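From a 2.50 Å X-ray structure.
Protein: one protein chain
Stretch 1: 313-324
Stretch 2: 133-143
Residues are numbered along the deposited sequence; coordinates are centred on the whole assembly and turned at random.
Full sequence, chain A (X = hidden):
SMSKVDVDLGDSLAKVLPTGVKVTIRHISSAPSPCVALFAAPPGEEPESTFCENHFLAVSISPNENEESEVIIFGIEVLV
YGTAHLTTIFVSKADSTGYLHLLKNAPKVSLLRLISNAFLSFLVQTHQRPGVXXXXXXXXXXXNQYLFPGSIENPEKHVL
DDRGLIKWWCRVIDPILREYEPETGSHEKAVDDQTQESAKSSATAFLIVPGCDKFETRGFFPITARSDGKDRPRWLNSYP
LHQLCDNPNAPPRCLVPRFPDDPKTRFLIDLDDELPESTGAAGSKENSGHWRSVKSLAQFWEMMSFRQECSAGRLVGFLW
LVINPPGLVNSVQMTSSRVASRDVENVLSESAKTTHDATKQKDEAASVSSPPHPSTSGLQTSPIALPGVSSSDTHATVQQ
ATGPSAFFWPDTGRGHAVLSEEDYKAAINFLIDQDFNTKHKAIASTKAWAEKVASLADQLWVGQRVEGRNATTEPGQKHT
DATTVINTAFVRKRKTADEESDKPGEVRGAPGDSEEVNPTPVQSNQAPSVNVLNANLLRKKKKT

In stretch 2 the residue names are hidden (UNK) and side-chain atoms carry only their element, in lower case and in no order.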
# COMPACT_ATOMS: atom_id res chain seq x y z
N GLY A 313 14.53 -11.09 16.68
CA GLY A 313 13.13 -11.12 17.03
C GLY A 313 12.23 -10.22 16.21
O GLY A 313 11.01 -10.28 16.35
N ARG A 314 12.80 -9.38 15.35
CA ARG A 314 12.00 -8.53 14.47
C ARG A 314 11.64 -9.23 13.16
O ARG A 314 12.43 -10.01 12.63
CB ARG A 314 12.73 -7.21 14.18
CG ARG A 314 13.04 -6.36 15.40
CD ARG A 314 11.81 -6.10 16.25
NE ARG A 314 10.69 -5.57 15.48
CZ ARG A 314 10.45 -4.28 15.27
NH1 ARG A 314 11.26 -3.36 15.79
NH2 ARG A 314 9.40 -3.90 14.54
N LEU A 315 10.45 -8.97 12.64
CA LEU A 315 10.09 -9.44 11.31
C LEU A 315 9.44 -8.32 10.50
O LEU A 315 8.87 -7.39 11.06
CB LEU A 315 9.13 -10.64 11.38
CG LEU A 315 9.63 -11.96 11.96
CD1 LEU A 315 8.48 -12.97 12.05
CD2 LEU A 315 10.78 -12.53 11.14
N VAL A 316 9.56 -8.41 9.18
CA VAL A 316 8.77 -7.58 8.30
C VAL A 316 8.22 -8.46 7.18
O VAL A 316 8.91 -9.36 6.69
CB VAL A 316 9.58 -6.38 7.73
CG1 VAL A 316 10.98 -6.79 7.38
CG2 VAL A 316 8.89 -5.77 6.52
N GLY A 317 6.97 -8.25 6.82
CA GLY A 317 6.39 -8.97 5.70
C GLY A 317 6.23 -8.04 4.51
O GLY A 317 5.87 -6.87 4.66
N PHE A 318 6.50 -8.56 3.32
CA PHE A 318 6.29 -7.79 2.10
C PHE A 318 5.16 -8.41 1.31
O PHE A 318 5.16 -9.60 1.03
CB PHE A 318 7.57 -7.73 1.28
CG PHE A 318 8.74 -7.18 2.03
CD1 PHE A 318 8.88 -5.81 2.20
CD2 PHE A 318 9.69 -8.02 2.59
CE1 PHE A 318 9.95 -5.29 2.90
CE2 PHE A 318 10.76 -7.50 3.30
CZ PHE A 318 10.89 -6.13 3.45
N LEU A 319 4.19 -7.58 0.95
CA LEU A 319 2.98 -8.05 0.32
C LEU A 319 2.75 -7.40 -1.05
O LEU A 319 2.85 -6.19 -1.21
CB LEU A 319 1.80 -7.78 1.24
CG LEU A 319 0.47 -8.40 0.86
CD1 LEU A 319 0.61 -9.89 0.92
CD2 LEU A 319 -0.58 -7.96 1.83
N TRP A 320 2.44 -8.23 -2.05
CA TRP A 320 2.06 -7.74 -3.36
C TRP A 320 0.77 -8.42 -3.79
O TRP A 320 0.72 -9.64 -3.91
CB TRP A 320 3.16 -7.98 -4.40
CG TRP A 320 4.51 -7.51 -3.96
CD1 TRP A 320 5.03 -6.26 -4.09
CD2 TRP A 320 5.50 -8.29 -3.28
NE1 TRP A 320 6.29 -6.21 -3.55
CE2 TRP A 320 6.60 -7.44 -3.04
CE3 TRP A 320 5.56 -9.62 -2.85
CZ2 TRP A 320 7.75 -7.88 -2.38
CZ3 TRP A 320 6.71 -10.05 -2.20
CH2 TRP A 320 7.79 -9.18 -1.98
N LEU A 321 -0.27 -7.63 -3.99
CA LEU A 321 -1.48 -8.13 -4.60
C LEU A 321 -1.45 -7.75 -6.07
O LEU A 321 -1.48 -6.56 -6.40
CB LEU A 321 -2.72 -7.56 -3.91
CG LEU A 321 -4.04 -7.85 -4.64
CD1 LEU A 321 -4.34 -9.35 -4.65
CD2 LEU A 321 -5.17 -7.06 -4.00
N VAL A 322 -1.34 -8.74 -6.94
CA VAL A 322 -1.22 -8.44 -8.37
C VAL A 322 -2.52 -8.77 -9.11
O VAL A 322 -2.97 -9.92 -9.14
CB VAL A 322 -0.05 -9.21 -9.03
CG1 VAL A 322 0.05 -8.85 -10.50
CG2 VAL A 322 1.25 -8.90 -8.31
N ILE A 323 -3.11 -7.73 -9.69
CA ILE A 323 -4.39 -7.82 -10.38
C ILE A 323 -4.23 -7.74 -11.89
O ILE A 323 -3.70 -6.77 -12.42
CB ILE A 323 -5.36 -6.71 -9.91
CG1 ILE A 323 -5.68 -6.89 -8.42
CG2 ILE A 323 -6.62 -6.69 -10.76
CD1 ILE A 323 -6.39 -5.71 -7.80
N ASN A 324 -4.68 -8.78 -12.59
CA ASN A 324 -4.61 -8.79 -14.05
C ASN A 324 -5.99 -8.57 -14.64
O ASN A 324 -6.86 -9.43 -14.53
CB ASN A 324 -3.99 -10.09 -14.56
CG ASN A 324 -2.55 -10.26 -14.12
OD1 ASN A 324 -1.67 -9.54 -14.57
ND2 ASN A 324 -2.30 -11.21 -13.22
N UNK A 133 -1.83 -3.86 -15.97
CA UNK A 133 -1.64 -4.54 -14.69
C UNK A 133 -1.64 -3.55 -13.52
O UNK A 133 -1.05 -2.46 -13.61
n UNK A 133 2.31 -8.07 -16.03
n UNK A 133 0.86 -9.85 -16.13
c UNK A 133 1.29 -8.75 -15.52
c UNK A 133 -0.33 -5.33 -14.72
c UNK A 133 1.08 -7.13 -13.67
c UNK A 133 -0.08 -6.17 -13.48
n UNK A 133 0.69 -8.32 -14.41
N UNK A 134 -2.33 -3.91 -12.44
CA UNK A 134 -2.38 -3.09 -11.23
C UNK A 134 -1.91 -3.88 -10.01
O UNK A 134 -2.27 -5.05 -9.82
c UNK A 134 -3.93 -1.57 -9.81
c UNK A 134 -3.78 -2.54 -10.99
c UNK A 134 -4.30 -2.28 -8.51
c UNK A 134 -4.97 -0.53 -10.14
N UNK A 135 -1.11 -3.23 -9.16
CA UNK A 135 -0.56 -3.86 -7.98
C UNK A 135 -0.88 -3.09 -6.70
O UNK A 135 -0.77 -1.87 -6.65
c UNK A 135 4.11 -3.29 -7.16
c UNK A 135 0.95 -4.00 -8.12
c UNK A 135 1.64 -4.51 -6.89
s UNK A 135 3.37 -4.92 -7.16
N UNK A 136 -1.30 -3.82 -5.66
CA UNK A 136 -1.39 -3.25 -4.33
C UNK A 136 -0.23 -3.80 -3.52
O UNK A 136 0.01 -5.00 -3.50
c UNK A 136 -2.72 -3.57 -3.62
c UNK A 136 -3.88 -3.05 -4.44
c UNK A 136 -2.74 -2.95 -2.22
N UNK A 137 0.50 -2.92 -2.85
CA UNK A 137 1.70 -3.34 -2.16
C UNK A 137 1.87 -2.62 -0.83
O UNK A 137 1.36 -1.51 -0.63
o UNK A 137 4.11 -3.61 -2.47
c UNK A 137 2.92 -3.09 -3.06
N UNK A 138 2.59 -3.26 0.08
CA UNK A 138 2.88 -2.71 1.40
C UNK A 138 3.94 -3.55 2.09
O UNK A 138 4.15 -4.71 1.72
c UNK A 138 -0.53 -3.88 2.75
c UNK A 138 1.61 -2.66 2.26
c UNK A 138 1.58 -4.62 3.91
c UNK A 138 0.98 -4.01 2.63
N UNK A 139 4.60 -2.98 3.09
CA UNK A 139 5.41 -3.80 3.98
C UNK A 139 4.79 -3.73 5.37
O UNK A 139 4.25 -2.70 5.76
c UNK A 139 7.59 -0.57 6.48
c UNK A 139 6.89 -3.35 3.98
c UNK A 139 7.18 -0.87 3.75
c UNK A 139 7.42 0.40 4.29
c UNK A 139 7.63 0.54 5.66
c UNK A 139 7.13 -1.99 4.57
c UNK A 139 7.35 -1.83 5.93
N UNK A 140 4.85 -4.83 6.10
CA UNK A 140 4.19 -4.90 7.40
C UNK A 140 5.21 -5.08 8.51
O UNK A 140 5.96 -6.05 8.50
c UNK A 140 3.18 -6.03 7.43
N UNK A 141 5.22 -4.14 9.45
CA UNK A 141 6.07 -4.23 10.63
C UNK A 141 5.63 -3.20 11.66
O UNK A 141 5.17 -2.11 11.30
c UNK A 141 10.95 -2.08 11.18
n UNK A 141 11.75 -2.52 12.15
c UNK A 141 7.54 -4.03 10.27
n UNK A 141 10.26 -2.93 10.44
c UNK A 141 9.35 -2.55 9.37
n UNK A 141 10.86 -0.77 10.94
c UNK A 141 7.90 -2.62 9.84
N UNK A 142 5.75 -3.55 12.94
CA UNK A 142 5.50 -2.59 14.01
C UNK A 142 6.60 -1.54 14.03
O UNK A 142 7.78 -1.88 13.95
c UNK A 142 5.41 -3.30 15.35
N UNK A 143 6.22 -0.27 14.13
CA UNK A 143 7.23 0.79 14.04
C UNK A 143 6.72 2.12 14.53
O UNK A 143 5.58 2.23 14.96
n UNK A 143 8.40 1.68 9.98
c UNK A 143 7.72 0.95 12.61
c UNK A 143 6.70 1.56 11.70
c UNK A 143 7.11 1.46 10.24
o UNK A 143 6.29 1.19 9.36
O HOH W 1 10.72 -5.35 11.56
O HOH W 2 10.15 -0.56 15.09

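Position 133 carries three carbons, a nitrogen, then a carbon bearing two more nitrogens. The chain nitrogen of 133 lies 2.7 Å from N324 OD1, and that oxygen sits near the plane of the end group, where N-H groups point. This is arginine, and R133 NE is the donor.

Position 134 has four carbons forked at the second, and one branch tip lies 4.1 Å from I323 CD1. Backbone N and O of 134 pair with I323 O (3.2 Å) and I323 N (2.8 Å). It is leucine, not isoleucine, whose fork is at the first: L134.

At 135 an unbranched chain runs two carbons, a sulfur, one carbon. The sulfur sits 3.7 Å from W320 CD1, oblique to the indole. This is the signature of methionine, M135.

Position 136 is one carbon carrying two more carbons and no oxygen. Its CB packs 4.0 Å from L321 CB, and the backbone bonds from N of 136 to L321 O (2.8 Å) and from L321 N to O of 136 (2.7 Å) close the ring between them. It is valine, V136, and not the similarly shaped threonine.

Position 137 shows a carbon and one oxygen. The oxygen donates to L319 O at 3.1 Å and lies 3.2 Å from W320 CD1, so the hydroxyl is satisfied by L319 O while sitting beside the indole. This is serine, S137.

Position 138 has four carbons forked at the second, the forking carbon 4.1 Å from L319 CB: leucine, L138.

At 139 a carbon is followed by a six-carbon ring. CB of 139 touches F318 CD1 at 3.6 Å, although the end of the side chain leads away from stretch 1. It is phenylalanine, F139.

Position 140 has a single carbon. It faces G317, which has no side chain, and N of 140 reaches G317 O at 2.7 Å: alanine, A140.

Position 141 has three carbons, a nitrogen, then a carbon carrying two more nitrogens. Its end group stacks on the R314 guanidinium, planes 15° apart, despite like charges; water 1 links the chain nitrogen of 141 (2.7 Å) to L315 O (2.8 Å). It is arginine, R141.

Position 142 has one carbon, and R314 NH2 donates to O of 142 at 2.7 Å: alanine, A142.

Position 143 has three carbons, the last bearing one oxygen and one nitrogen, and makes no contact with stretch 1: glutamine, Q143.

The rule is an antiparallel ladder in strict alternation. Hydrogen-bonded pairs from G317–A140 to I323–L134 put L319, L321, I323, L134, V136, L138 and A140 on one face, where G317 has no side chain, while the intervening pairs place F318, W320, V322, M135, S137 and F139 on the other. Backbone bonds fix the register, side chains fill both faces, and arginines finish the two ends, one clasping N324, the other stacking on R314.

Stretch 2, residues 133-143: RLMVSLFARAQ
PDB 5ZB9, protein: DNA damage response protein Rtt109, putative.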